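Local structure of penicillin-binding protein 1A (Mycobacterium tuberculosis, 5CXW) at residues G115-S120 and C138-I143; E145-S150 and E271-Y276; N265-M270 and D287-T292; R278-A283 and P344-K349. The protein builds cross-linked peptidoglycan, forming glycan strands with its transglycosylase domain and joining peptides with its penicillin-sensitive transpeptidase domain, the part seen here with penicillin V bound. All blocks are in the same frame, centred on the assembly; numbering follows the deposited sequence. Where two conformers were deposited one is given.

Contact 1. Residues G115-S120 and C138-I143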
loop_
_atom_site.group_PDB
_atom_site.type_symbol
_atom_site.label_atom_id
_atom_site.label_comp_id
_atom_site.label_asym_id
_atom_site.label_seq_id
_atom_site.Cartn_x
_atom_site.Cartn_y
_atom_site.Cartn_z
ATOM N N GLY A 115 7.473 2.213 21.901
ATOM C CA GLY A 115 8.673 2.017 22.680
ATOM C C GLY A 115 8.944 0.599 23.156
ATOM O O GLY A 115 9.955 0.382 23.855
ATOM N N TYR A 116 8.105 -0.361 22.769
ATOM C CA TYR A 116 8.291 -1.768 23.113
ATOM C C TYR A 116 9.612 -2.251 22.511
ATOM O O TYR A 116 9.811 -2.179 21.296
ATOM C CB TYR A 116 7.097 -2.614 22.627
ATOM C CG TYR A 116 7.287 -4.079 22.913
ATOM C CD1 TYR A 116 7.493 -4.537 24.203
ATOM C CD2 TYR A 116 7.267 -5.004 21.865
ATOM C CE1 TYR A 116 7.641 -5.902 24.447
ATOM C CE2 TYR A 116 7.367 -6.381 22.112
ATOM C CZ TYR A 116 7.610 -6.805 23.359
ATOM O OH TYR A 116 7.753 -8.187 23.510
ATOM N N GLN A 117 10.504 -2.764 23.358
ATOM C CA GLN A 117 11.855 -3.173 22.913
ATOM C C GLN A 117 11.835 -4.621 22.507
ATOM O O GLN A 117 11.381 -5.482 23.296
ATOM C CB GLN A 117 12.811 -3.013 24.086
ATOM C CG GLN A 117 13.034 -1.590 24.522
ATOM C CD GLN A 117 13.954 -0.868 23.581
ATOM O OE1 GLN A 117 14.873 -1.460 23.000
ATOM N NE2 GLN A 117 13.679 0.410 23.353
ATOM N N VAL A 118 12.370 -4.899 21.317
ATOM C CA VAL A 118 12.375 -6.229 20.709
ATOM C C VAL A 118 13.786 -6.626 20.301
ATOM O O VAL A 118 14.553 -5.782 19.835
ATOM C CB VAL A 118 11.502 -6.262 19.442
ATOM C CG1 VAL A 118 11.392 -7.678 18.917
ATOM C CG2 VAL A 118 10.131 -5.715 19.747
ATOM N N ASP A 119 14.154 -7.899 20.521
ATOM C CA ASP A 119 15.452 -8.393 20.090
ATOM C C ASP A 119 15.458 -8.504 18.556
ATOM O O ASP A 119 14.484 -8.932 17.997
ATOM C CB ASP A 119 15.646 -9.783 20.690
ATOM C CG ASP A 119 16.980 -10.419 20.306
ATOM O OD1 ASP A 119 17.880 -9.806 19.796
ATOM O OD2 ASP A 119 17.144 -11.603 20.643
ATOM N N SER A 120 16.537 -8.056 17.894
ATOM C CA SER A 120 16.636 -8.160 16.441
ATOM C C SER A 120 17.525 -9.280 15.937
ATOM O O SER A 120 17.802 -9.368 14.749
ATOM C CB SER A 120 17.115 -6.825 15.841
ATOM O OG SER A 120 18.394 -6.528 16.223
ATOM N N CYS A 138 19.802 -4.206 15.267
ATOM C CA CYS A 138 19.918 -3.062 16.155
ATOM C C CYS A 138 20.269 -3.522 17.560
ATOM O O CYS A 138 20.156 -2.742 18.488
ATOM C CB CYS A 138 18.604 -2.309 16.119
ATOM S SG CYS A 138 17.231 -3.251 16.835
ATOM N N GLY A 139 20.742 -4.756 17.729
ATOM C CA GLY A 139 20.748 -5.422 19.032
ATOM C C GLY A 139 19.299 -5.563 19.500
ATOM O O GLY A 139 18.563 -6.331 18.903
ATOM N N THR A 140 18.910 -4.814 20.525
ATOM C CA THR A 140 17.502 -4.739 20.977
ATOM C C THR A 140 17.100 -3.273 20.778
ATOM O O THR A 140 17.837 -2.385 21.173
ATOM C CB THR A 140 17.353 -5.164 22.439
ATOM O OG1 THR A 140 17.652 -6.548 22.542
ATOM C CG2 THR A 140 15.957 -5.003 22.953
ATOM N N CYS A 141 15.995 -3.019 20.080
ATOM C CA CYS A 141 15.518 -1.618 19.818
ATOM C C CYS A 141 14.014 -1.638 19.779
ATOM O O CYS A 141 13.432 -2.690 19.658
ATOM C CB CYS A 141 16.058 -1.008 18.519
ATOM S SG CYS A 141 15.622 -1.841 16.988
ATOM N N ASN A 142 13.416 -0.484 19.803
ATOM C CA ASN A 142 11.978 -0.430 19.787
ATOM C C ASN A 142 11.362 -0.744 18.430
ATOM O O ASN A 142 12.034 -0.782 17.383
ATOM C CB ASN A 142 11.420 0.843 20.425
ATOM C CG ASN A 142 11.663 2.087 19.593
ATOM O OD1 ASN A 142 11.410 2.117 18.376
ATOM N ND2 ASN A 142 12.204 3.119 20.246
ATOM N N ILE A 143 10.075 -1.039 18.489
ATOM C CA ILE A 143 9.366 -1.417 17.263
ATOM C C ILE A 143 9.184 -0.285 16.221
ATOM O O ILE A 143 8.999 -0.569 15.034
ATOM C CB ILE A 143 8.051 -2.129 17.569
ATOM C CG1 ILE A 143 7.055 -1.262 18.308
ATOM C CG2 ILE A 143 8.324 -3.423 18.296
ATOM C CD1 ILE A 143 5.690 -1.968 18.518
HETATM O O HOH W 1 15.299 1.558 20.533
HETATM O O HOH W 2 17.399 -0.326 23.315
#
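A two-stranded antiparallel sheet at the edge of the transpeptidase domain pairs strand 117-119 with strand 140-142, and the disulfide Cys138-Cys141 braces one end of it. Val118 and Cys141 form the hydrogen-bonded pair. Val118 N gives a nearly straight bond to Cys141 O at 3.0 Å, and Cys141 N answers to Val118 O at 3.1 Å. Gln117 with Asn142 and Asp119 with Thr140 are the flanking non-hydrogen-bonded pairs. Gln117, Asp119, Thr140 and Asn142 share one face. The Gln117 chain bends at chi2 (-76°), and its amide ends over the partner strand. Gln117 OE1 lies 3.3 Å from Cys141 CA, and a water joins this OE1 to Thr140 O. The Gln117 and Asn142 amide planes stand 72° apart.

Val118 and Cys141 point to the other face. There Val118 CG2 lies 3.3 Å from Ile143 CG2, a closeness that is doubtful because Val118 has a second conformer. Ile143 CG2 also reaches CD2 of Tyr116. Ile143 begins helix 143-149, which Asn142 caps through its OD1 to Glu145 N.

Ser120 closes the end by the disulfide. Its OG sits between the backbone N and the carbonyl carbon (chi1 66°). From there it gives a 2.7 Å bond to Gly139 O and accepts a 2.9 Å bond from Cys138 N. Gly139 O also takes Ser120 N at 2.8 Å. The carbonyl is thus gripped by two donors of one residue, and the serine hydroxyl both gives and accepts. These bonds and the Cys138-Cys141 disulfide together fix the turn leading into strand 140-142.

Contact 2. Residues E145-S150 and E271-Y276. With 35P ((2R,4S)-5,5-dimethyl-2-{(1R)-2-oxo-1-[(phenoxyacetyl)amino]ethyl}-1,3-thiazolidine-4-carboxylic acid), chain C.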
loop_
_atom_site.group_PDB
_atom_site.type_symbol
_atom_site.label_atom_id
_atom_site.label_comp_id
_atom_site.label_asym_id
_atom_site.label_seq_id
_atom_site.Cartn_x
_atom_site.Cartn_y
_atom_site.Cartn_z
ATOM N N GLU A 145 11.764 1.931 15.596
ATOM C CA GLU A 145 13.086 1.851 14.989
ATOM C C GLU A 145 13.176 0.621 14.089
ATOM O O GLU A 145 13.704 0.696 12.987
ATOM C CB GLU A 145 14.156 1.870 16.072
ATOM C CG GLU A 145 15.594 1.720 15.590
ATOM C CD GLU A 145 16.254 2.984 15.098
ATOM O OE1 GLU A 145 17.419 2.881 14.660
ATOM O OE2 GLU A 145 15.639 4.060 15.180
ATOM N N ALA A 146 12.631 -0.519 14.541
ATOM C CA ALA A 146 12.670 -1.734 13.721
ATOM C C ALA A 146 11.804 -1.595 12.470
ATOM O O ALA A 146 12.106 -2.238 11.501
ATOM C CB ALA A 146 12.250 -2.960 14.535
ATOM N N LEU A 147 10.779 -0.749 12.497
ATOM C CA LEU A 147 9.972 -0.552 11.289
ATOM C C LEU A 147 10.805 0.242 10.259
ATOM O O LEU A 147 10.856 -0.103 9.063
ATOM C CB LEU A 147 8.673 0.191 11.563
ATOM C CG LEU A 147 7.723 0.314 10.355
ATOM C CD1 LEU A 147 7.050 -1.039 9.975
ATOM C CD2 LEU A 147 6.677 1.349 10.673
ATOM N N LYS A 148 11.409 1.319 10.739
ATOM C CA LYS A 148 12.258 2.174 9.865
ATOM C C LYS A 148 13.373 1.331 9.247
ATOM O O LYS A 148 13.618 1.394 8.042
ATOM C CB LYS A 148 12.782 3.364 10.661
ATOM C CG LYS A 148 13.698 4.278 9.856
ATOM C CD LYS A 148 14.199 5.458 10.683
ATOM C CE LYS A 148 15.105 5.100 11.832
ATOM N NZ LYS A 148 15.297 6.313 12.726
ATOM N N MET A 149 14.076 0.551 10.066
ATOM C CA MET A 149 15.195 -0.257 9.553
ATOM C C MET A 149 14.726 -1.504 8.813
ATOM O O MET A 149 15.523 -2.200 8.161
ATOM C CB MET A 149 16.116 -0.665 10.709
ATOM C CG MET A 149 16.846 0.503 11.302
ATOM S SD MET A 149 17.810 -0.036 12.757
ATOM C CE MET A 149 19.013 -1.031 11.911
ATOM N N SER A 150 13.438 -1.770 8.926
ATOM C CA SER A 150 12.743 -2.898 8.322
ATOM C C SER A 150 13.363 -4.233 8.714
ATOM O O SER A 150 13.825 -5.005 7.885
ATOM C CB SER A 150 12.592 -2.728 6.821
ATOM O OG SER A 150 11.433 -3.474 6.433
ATOM N N GLU A 271 6.820 8.300 9.664
ATOM C CA GLU A 271 7.240 9.666 9.195
ATOM C C GLU A 271 8.656 9.742 8.683
ATOM O O GLU A 271 8.881 10.367 7.661
ATOM C CB GLU A 271 7.011 10.720 10.251
ATOM C CG GLU A 271 5.588 11.230 10.309
ATOM C CD GLU A 271 5.421 12.344 11.338
ATOM O OE1 GLU A 271 5.204 12.030 12.501
ATOM O OE2 GLU A 271 5.517 13.520 11.002
ATOM N N PRO A 272 9.628 9.092 9.370
ATOM C CA PRO A 272 11.021 9.273 8.917
ATOM C C PRO A 272 11.373 8.407 7.688
ATOM O O PRO A 272 12.533 8.380 7.255
ATOM C CB PRO A 272 11.853 8.796 10.103
ATOM C CG PRO A 272 10.951 8.019 10.973
ATOM C CD PRO A 272 9.536 8.488 10.723
ATOM N N ILE A 273 10.450 7.502 7.292
ATOM C CA ILE A 273 10.851 6.428 6.345
ATOM C C ILE A 273 11.054 6.892 4.907
ATOM O O ILE A 273 11.937 6.386 4.275
ATOM C CB ILE A 273 9.918 5.180 6.477
ATOM C CG1 ILE A 273 9.994 4.689 7.917
ATOM C CG2 ILE A 273 10.230 4.103 5.444
ATOM C CD1 ILE A 273 9.119 3.464 8.218
ATOM N N ALA A 274 10.316 7.861 4.383
ATOM C CA ALA A 274 10.612 8.300 3.012
ATOM C C ALA A 274 12.083 8.802 2.879
ATOM O O ALA A 274 12.801 8.494 1.943
ATOM C CB ALA A 274 9.623 9.369 2.609
ATOM N N GLY A 275 12.494 9.578 3.855
ATOM C CA GLY A 275 13.873 10.060 3.893
ATOM C C GLY A 275 14.912 9.005 4.162
ATOM O O GLY A 275 15.937 8.966 3.517
ATOM N N TYR A 276 14.624 8.119 5.101
ATOM C CA TYR A 276 15.479 6.991 5.387
ATOM C C TYR A 276 15.687 6.099 4.171
ATOM O O TYR A 276 16.755 5.489 4.013
ATOM C CB TYR A 276 14.930 6.213 6.565
ATOM C CG TYR A 276 15.799 5.100 7.048
ATOM C CD1 TYR A 276 16.818 5.358 7.927
ATOM C CD2 TYR A 276 15.609 3.813 6.604
ATOM C CE1 TYR A 276 17.653 4.336 8.372
ATOM C CE2 TYR A 276 16.461 2.778 7.027
ATOM C CZ TYR A 276 17.451 3.045 7.911
ATOM O OH TYR A 276 18.318 2.036 8.344
HETATM C C24 35P C . 16.098 -12.202 1.184
HETATM C C23 35P C . 16.845 -12.851 0.205
HETATM C C22 35P C . 16.899 -12.344 -1.074
HETATM C C21 35P C . 16.227 -11.179 -1.411
HETATM C C20 35P C . 15.484 -10.515 -0.459
HETATM C C19 35P C . 15.427 -11.025 0.860
HETATM O O1 35P C . 14.722 -10.410 1.866
HETATM C C2 35P C . 14.241 -9.086 1.653
HETATM C C3 35P C . 13.778 -8.522 2.968
HETATM O O18 35P C . 14.264 -8.929 4.014
HETATM N N4 35P C . 12.861 -7.574 2.861
HETATM C C5 35P C . 12.349 -6.874 4.030
HETATM C C6 35P C . 11.012 -6.361 3.683
HETATM O O17 35P C . 10.587 -6.185 2.523
HETATM C C8 35P C . 13.240 -5.643 4.504
HETATM N N7 35P C . 12.557 -4.549 3.876
HETATM S S11 35P C . 14.862 -5.523 3.973
HETATM C C10 35P C . 14.688 -4.180 2.896
HETATM C C12 35P C . 15.436 -4.436 1.588
HETATM C C15 35P C . 15.212 -2.883 3.452
HETATM C C9 35P C . 13.177 -4.133 2.640
HETATM C C13 35P C . 12.541 -2.860 2.175
HETATM O O14 35P C . 12.009 -2.136 3.072
HETATM O O16 35P C . 12.538 -2.637 0.946
#
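Lys148 meets Tyr276 with CG anti to its own backbone N (chi1 178°), while the tyrosine CG is likewise anti to its N (chi1 -174°). The lysine aliphatic chain crosses the ring at about a right angle. Lys148 CG lies over one face of the Tyr276 ring, offset toward the rim and 3.8 Å from the ring centroid, a CH-pi contact. Its next carbon, CD, approaches Tyr276 CD1 and also touches Pro272 CB. The chain then bends at chi3. In the conformer given for Glu145, Lys148 NZ lies 3.3 Å from Glu145 OE2, a weak salt bridge within the helix. Apolar carbons of the lysine therefore cover the tyrosine.

The backbone takes part too. Lys148 O lies 3.3 Å from Tyr276 CE2, and Met149 CG comes 3.6 Å from Tyr276 OH. On the inner side Ile273 CD1 packs on Lys148 CA at 3.8 Å and on Leu147 CG at 4.1 Å.

Ser150 follows as the C-prime residue of a Schellman motif that ends the helix. Its positive phi marks the end of the helix, next to the ligand. Ser150 OG accepts a 3.0 Å bond from N7 of the ring-opened penicillin V and is also hydrogen-bonded to Lys100 and Lys291. This fits the serine of the SxN motif of penicillin-binding proteins.

Helix 143-149 thus packs against the short helix 273-276 on one side. Leu147 reaches helix 100-109 and strand 289-296, and Ala146 and Leu147 touch helix 152-161.

Contact 3. Residues N265-M270 and D287-T292. With 35P ((2R,4S)-5,5-dimethyl-2-{(1R)-2-oxo-1-[(phenoxyacetyl)amino]ethyl}-1,3-thiazolidine-4-carboxylic acid), chain C.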
loop_
_atom_site.group_PDB
_atom_site.type_symbol
_atom_site.label_atom_id
_atom_site.label_comp_id
_atom_site.label_asym_id
_atom_site.label_seq_id
_atom_site.Cartn_x
_atom_site.Cartn_y
_atom_site.Cartn_z
ATOM N N ASN A 265 -0.152 6.923 15.876
ATOM C CA ASN A 265 1.131 6.353 16.290
ATOM C C ASN A 265 1.826 5.594 15.143
ATOM O O ASN A 265 3.080 5.668 14.989
ATOM C CB ASN A 265 1.025 5.464 17.532
ATOM C CG ASN A 265 1.126 6.261 18.803
ATOM O OD1 ASN A 265 2.219 6.567 19.258
ATOM N ND2 ASN A 265 0.015 6.585 19.404
ATOM N N VAL A 266 1.041 4.851 14.345
ATOM C CA VAL A 266 1.613 4.191 13.174
ATOM C C VAL A 266 2.223 5.279 12.210
ATOM O O VAL A 266 3.369 5.178 11.764
ATOM C CB VAL A 266 0.605 3.324 12.426
ATOM C CG1 VAL A 266 1.183 2.851 11.091
ATOM C CG2 VAL A 266 0.125 2.152 13.318
ATOM N N THR A 267 1.457 6.336 11.973
ATOM C CA THR A 267 1.945 7.479 11.199
ATOM C C THR A 267 3.261 7.966 11.731
ATOM O O THR A 267 4.201 8.162 10.960
ATOM C CB THR A 267 0.870 8.573 11.138
ATOM O OG1 THR A 267 -0.273 8.012 10.505
ATOM C CG2 THR A 267 1.350 9.803 10.373
ATOM N N ALA A 268 3.318 8.185 13.058
ATOM C CA ALA A 268 4.496 8.734 13.674
ATOM C C ALA A 268 5.711 7.808 13.362
ATOM O O ALA A 268 6.804 8.310 13.101
ATOM C CB ALA A 268 4.306 8.940 15.163
ATOM N N ALA A 269 5.535 6.518 13.498
ATOM C CA ALA A 269 6.631 5.572 13.159
ATOM C C ALA A 269 7.098 5.613 11.736
ATOM O O ALA A 269 8.306 5.390 11.459
ATOM C CB ALA A 269 6.223 4.154 13.541
ATOM N N MET A 270 6.164 5.916 10.818
ATOM C CA MET A 270 6.405 5.922 9.370
ATOM C C MET A 270 6.955 7.251 8.868
ATOM O O MET A 270 7.477 7.309 7.755
ATOM C CB MET A 270 5.132 5.585 8.600
ATOM C CG MET A 270 4.747 4.166 8.866
ATOM S SD MET A 270 3.108 3.778 8.221
ATOM C CE MET A 270 3.466 3.875 6.448
ATOM N N ASP A 287 5.860 16.788 4.721
ATOM C CA ASP A 287 5.944 15.563 5.531
ATOM C C ASP A 287 5.187 14.418 4.846
ATOM O O ASP A 287 4.213 14.617 4.114
ATOM C CB ASP A 287 5.333 15.737 6.941
ATOM C CG ASP A 287 6.079 16.735 7.814
ATOM O OD1 ASP A 287 7.191 17.122 7.408
ATOM O OD2 ASP A 287 5.529 17.185 8.879
ATOM N N SER A 288 5.593 13.197 5.162
ATOM C CA SER A 288 4.899 12.038 4.651
ATOM C C SER A 288 5.106 10.875 5.619
ATOM O O SER A 288 5.903 10.977 6.523
ATOM C CB SER A 288 5.468 11.611 3.276
ATOM O OG SER A 288 6.816 11.210 3.374
ATOM N N ALA A 289 4.376 9.784 5.384
ATOM C CA ALA A 289 4.484 8.570 6.162
ATOM C C ALA A 289 4.552 7.457 5.155
ATOM O O ALA A 289 3.644 7.342 4.306
ATOM C CB ALA A 289 3.234 8.439 7.059
ATOM N N ALA A 290 5.577 6.611 5.186
ATOM C CA ALA A 290 5.803 5.651 4.129
ATOM C C ALA A 290 6.430 4.367 4.597
ATOM O O ALA A 290 6.991 4.305 5.739
ATOM C CB ALA A 290 6.668 6.318 3.045
ATOM N N LYS A 291 6.375 3.352 3.752
ATOM C CA LYS A 291 7.036 2.080 4.048
ATOM C C LYS A 291 7.402 1.397 2.729
ATOM O O LYS A 291 6.571 1.251 1.867
ATOM C CB LYS A 291 6.171 1.165 4.919
ATOM C CG LYS A 291 6.898 -0.125 5.319
ATOM C CD LYS A 291 8.008 0.100 6.360
ATOM C CE LYS A 291 8.843 -1.173 6.581
ATOM N NZ LYS A 291 9.792 -1.407 5.487
ATOM N N THR A 292 8.654 0.971 2.642
ATOM C CA THR A 292 9.144 0.221 1.512
ATOM C C THR A 292 8.923 -1.283 1.719
ATOM O O THR A 292 8.765 -1.780 2.867
ATOM C CB THR A 292 10.649 0.406 1.334
ATOM O OG1 THR A 292 11.295 0.168 2.582
ATOM C CG2 THR A 292 10.966 1.815 0.763
HETATM C C24 35P C . 16.098 -12.202 1.184
HETATM C C23 35P C . 16.845 -12.851 0.205
HETATM C C22 35P C . 16.899 -12.344 -1.074
HETATM C C21 35P C . 16.227 -11.179 -1.411
HETATM C C20 35P C . 15.484 -10.515 -0.459
HETATM C C19 35P C . 15.427 -11.025 0.860
HETATM O O1 35P C . 14.722 -10.410 1.866
HETATM C C2 35P C . 14.241 -9.086 1.653
HETATM C C3 35P C . 13.778 -8.522 2.968
HETATM O O18 35P C . 14.264 -8.929 4.014
HETATM N N4 35P C . 12.861 -7.574 2.861
HETATM C C5 35P C . 12.349 -6.874 4.030
HETATM C C6 35P C . 11.012 -6.361 3.683
HETATM O O17 35P C . 10.587 -6.185 2.523
HETATM C C8 35P C . 13.240 -5.643 4.504
HETATM N N7 35P C . 12.557 -4.549 3.876
HETATM S S11 35P C . 14.862 -5.523 3.973
HETATM C C10 35P C . 14.688 -4.180 2.896
HETATM C C12 35P C . 15.436 -4.436 1.588
HETATM C C15 35P C . 15.212 -2.883 3.452
HETATM C C9 35P C . 13.177 -4.133 2.640
HETATM C C13 35P C . 12.541 -2.860 2.175
HETATM O O14 35P C . 12.009 -2.136 3.072
HETATM O O16 35P C . 12.538 -2.637 0.946
HETATM O O HOH W 3 7.918 9.135 5.237
#
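Met270 at the end of helix 260-270 meets Ala289 and Ala290 of strand 289-296, with the short segment axes 66° apart and 6.9 Å from each other at closest approach. Ala290 N gives a fairly straight 3.3 Å bond to Met270 O, coming from above the carbonyl plane. A water lies between Met270 O and Ser288 OG, within hydrogen-bonding distance of both.

The methionine lies against the strand backbone. Its CB packs on Ala289 CB at 3.8 Å. The chain bends at chi3 (68°), which sets CE 3.5 Å from Ala290 C. Ala290 O is buried here with no polar partner in the model. Thr267 CG2 meets Ala289 CB at 4.0 Å, while its hydroxyl bonds to Tyr311.

Strand 289-296 is an outermost strand of the five-stranded antiparallel sheet of the transpeptidase fold, and Lys291 and Thr292 fit the start of its KTG motif. Lys291 NZ turns away from the helix to bond Thr292 O at 2.8 Å. Thr292 OG1 bonds to the carboxylate O14 of the ring-opened penicillin V at 2.5 Å, a length too short to be taken at face value. Leu147 touches Met270.

Contact 4. Residues R278-A283 and P344-K349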
loop_
_atom_site.group_PDB
_atom_site.type_symbol
_atom_site.label_atom_id
_atom_site.label_comp_id
_atom_site.label_asym_id
_atom_site.label_seq_id
_atom_site.Cartn_x
_atom_site.Cartn_y
_atom_site.Cartn_z
ATOM N N ARG A 278 16.629 6.116 1.174
ATOM C CA ARG A 278 17.496 6.704 0.159
ATOM C C ARG A 278 16.997 8.086 -0.265
ATOM O O ARG A 278 16.931 8.425 -1.450
ATOM C CB ARG A 278 17.709 5.732 -0.993
ATOM C CG ARG A 278 18.385 4.469 -0.465
ATOM C CD ARG A 278 18.841 3.466 -1.518
ATOM N NE ARG A 278 19.894 3.955 -2.400
ATOM C CZ ARG A 278 21.199 3.757 -2.230
ATOM N NH1 ARG A 278 21.644 3.182 -1.153
ATOM N NH2 ARG A 278 22.031 4.237 -3.101
ATOM N N GLY A 279 16.648 8.881 0.746
ATOM C CA GLY A 279 16.343 10.320 0.568
ATOM C C GLY A 279 15.157 10.632 -0.315
ATOM O O GLY A 279 15.214 11.548 -1.125
ATOM N N HIS A 280 14.032 9.944 -0.152
ATOM C CA HIS A 280 12.865 10.180 -0.955
ATOM C C HIS A 280 11.794 11.001 -0.258
ATOM O O HIS A 280 10.596 10.862 -0.532
ATOM C CB HIS A 280 12.290 8.850 -1.452
ATOM C CG HIS A 280 13.052 8.279 -2.581
ATOM N ND1 HIS A 280 14.062 7.355 -2.392
ATOM C CD2 HIS A 280 12.911 8.438 -3.923
ATOM C CE1 HIS A 280 14.543 7.013 -3.583
ATOM N NE2 HIS A 280 13.882 7.685 -4.520
ATOM N N ASN A 281 12.241 11.905 0.610
ATOM C CA ASN A 281 11.359 12.965 1.224
ATOM C C ASN A 281 10.657 13.698 0.073
ATOM O O ASN A 281 11.288 13.987 -0.963
ATOM C CB ASN A 281 12.196 14.052 1.935
ATOM C CG ASN A 281 13.315 13.523 2.836
ATOM O OD1 ASN A 281 13.191 13.603 4.136
ATOM N ND2 ASN A 281 14.481 13.055 2.198
ATOM N N LEU A 282 9.386 14.049 0.280
ATOM C CA LEU A 282 8.620 14.761 -0.723
ATOM C C LEU A 282 9.166 16.187 -0.854
ATOM O O LEU A 282 9.834 16.743 0.075
ATOM C CB LEU A 282 7.134 14.799 -0.332
ATOM C CG LEU A 282 6.467 13.405 -0.272
ATOM C CD1 LEU A 282 4.979 13.523 -0.016
ATOM C CD2 LEU A 282 6.733 12.627 -1.566
ATOM N N ALA A 283 8.895 16.783 -2.008
ATOM C CA ALA A 283 9.390 18.113 -2.292
ATOM C C ALA A 283 8.851 19.214 -1.354
ATOM O O ALA A 283 7.751 19.121 -0.826
ATOM C CB ALA A 283 9.110 18.455 -3.733
ATOM N N PRO A 344 10.638 2.015 -7.107
ATOM C CA PRO A 344 9.273 2.274 -6.612
ATOM C C PRO A 344 9.179 3.575 -5.797
ATOM O O PRO A 344 8.207 4.316 -5.943
ATOM C CB PRO A 344 8.976 1.064 -5.716
ATOM C CG PRO A 344 9.923 -0.005 -6.202
ATOM C CD PRO A 344 11.163 0.756 -6.620
ATOM N N SER A 345 10.219 3.898 -5.037
ATOM C CA SER A 345 10.275 5.159 -4.281
ATOM C C SER A 345 10.459 6.353 -5.197
ATOM O O SER A 345 9.864 7.401 -4.972
ATOM C CB SER A 345 11.354 5.083 -3.201
ATOM O OG SER A 345 11.023 4.189 -2.186
ATOM N N ASP A 346 11.226 6.203 -6.298
ATOM C CA ASP A 346 11.338 7.258 -7.297
ATOM C C ASP A 346 9.960 7.589 -7.882
ATOM O O ASP A 346 9.558 8.785 -7.965
ATOM C CB ASP A 346 12.274 6.837 -8.454
ATOM C CG ASP A 346 13.713 6.652 -8.044
ATOM O OD1 ASP A 346 14.240 7.369 -7.161
ATOM O OD2 ASP A 346 14.364 5.789 -8.671
ATOM N N ILE A 347 9.188 6.547 -8.242
ATOM C CA ILE A 347 7.882 6.729 -8.821
ATOM C C ILE A 347 6.904 7.322 -7.793
ATOM O O ILE A 347 6.122 8.214 -8.113
ATOM C CB ILE A 347 7.364 5.386 -9.413
ATOM C CG1 ILE A 347 8.234 4.923 -10.591
ATOM C CG2 ILE A 347 5.879 5.465 -9.753
ATOM C CD1 ILE A 347 8.038 3.448 -11.015
ATOM N N TRP A 348 6.915 6.775 -6.602
ATOM C CA TRP A 348 6.029 7.211 -5.492
ATOM C C TRP A 348 6.265 8.722 -5.228
ATOM O O TRP A 348 5.325 9.523 -5.172
ATOM C CB TRP A 348 6.341 6.395 -4.232
ATOM C CG TRP A 348 5.571 6.904 -3.035
ATOM C CD1 TRP A 348 4.267 6.645 -2.722
ATOM C CD2 TRP A 348 6.059 7.784 -2.001
ATOM N NE1 TRP A 348 3.919 7.325 -1.555
ATOM C CE2 TRP A 348 4.996 8.003 -1.086
ATOM C CE3 TRP A 348 7.303 8.355 -1.733
ATOM C CZ2 TRP A 348 5.141 8.811 0.077
ATOM C CZ3 TRP A 348 7.436 9.190 -0.573
ATOM C CH2 TRP A 348 6.363 9.411 0.284
ATOM N N LYS A 349 7.526 9.096 -5.043
ATOM C CA LYS A 349 7.865 10.493 -4.740
ATOM C C LYS A 349 7.391 11.429 -5.859
ATOM O O LYS A 349 6.827 12.517 -5.617
ATOM C CB LYS A 349 9.379 10.654 -4.509
ATOM C CG LYS A 349 9.817 12.144 -4.549
ATOM C CD LYS A 349 11.223 12.353 -4.034
ATOM C CE LYS A 349 11.714 13.731 -4.440
ATOM N NZ LYS A 349 10.973 14.820 -3.724
#
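His280 makes a short histidine-carboxylate bond to Asp346, with NE2 2.7 Å from OD1 and the N-H aimed almost straight at the oxygen (171°). OD1 lies in the plane of the imidazole ring, at its edge. On the acid's side, the nitrogen comes from above the carboxylate plane, and the two planes stand 49° apart. His280 ND1 bonds to Ser277 O, so both ring nitrogens are held. Ser345 CB sits over the centre of one ring face, 3.5 Å from the centroid, a CH-pi contact.

Lys349 stretches out and bends only at chi4 (68°), bringing NZ back to Asn281 O. That 2.9 Å bond lies in the carbonyl plane, on a lone pair. The same NZ has a salt bridge to Asp353, whose carboxylate also accepts from Ala283 N. Leu282 CD2 packs on Trp348 CZ3 at 3.6 Å, and His280 O lies at the edge of the indole, near its plane. Trp348 NE1 bonds to Gly310 O.

The contact fastens the loop between helix 273-276 and strand 289-296 to helix 343-356. That C-terminal helix packs on the central antiparallel sheet, as in the penicillin-binding protein and beta-lactamase fold.

Overall arrangement
All four contacts lie within the transpeptidase domain. Contact 1 comes first along the chain and sits at the edge of the domain, its centre about 25 Å from that of the chain. Strand 140-142 runs on into helix 143-149, so contact 1 leads into contact 2, 14 Å away between centres. Contacts 2 and 3 are 8 Å apart between centres and alternate along the chain. Strand 289-296 follows helix 273-276, with the loop of contact 4 between them. Contact 4 lies 13 Å from contacts 2 and 3 between centres, and Trp348 touches residues of both. Contact 2 gives the penicillin pocket Ser150, contact 3 Lys291 and Thr292; contact 4 lies farther off.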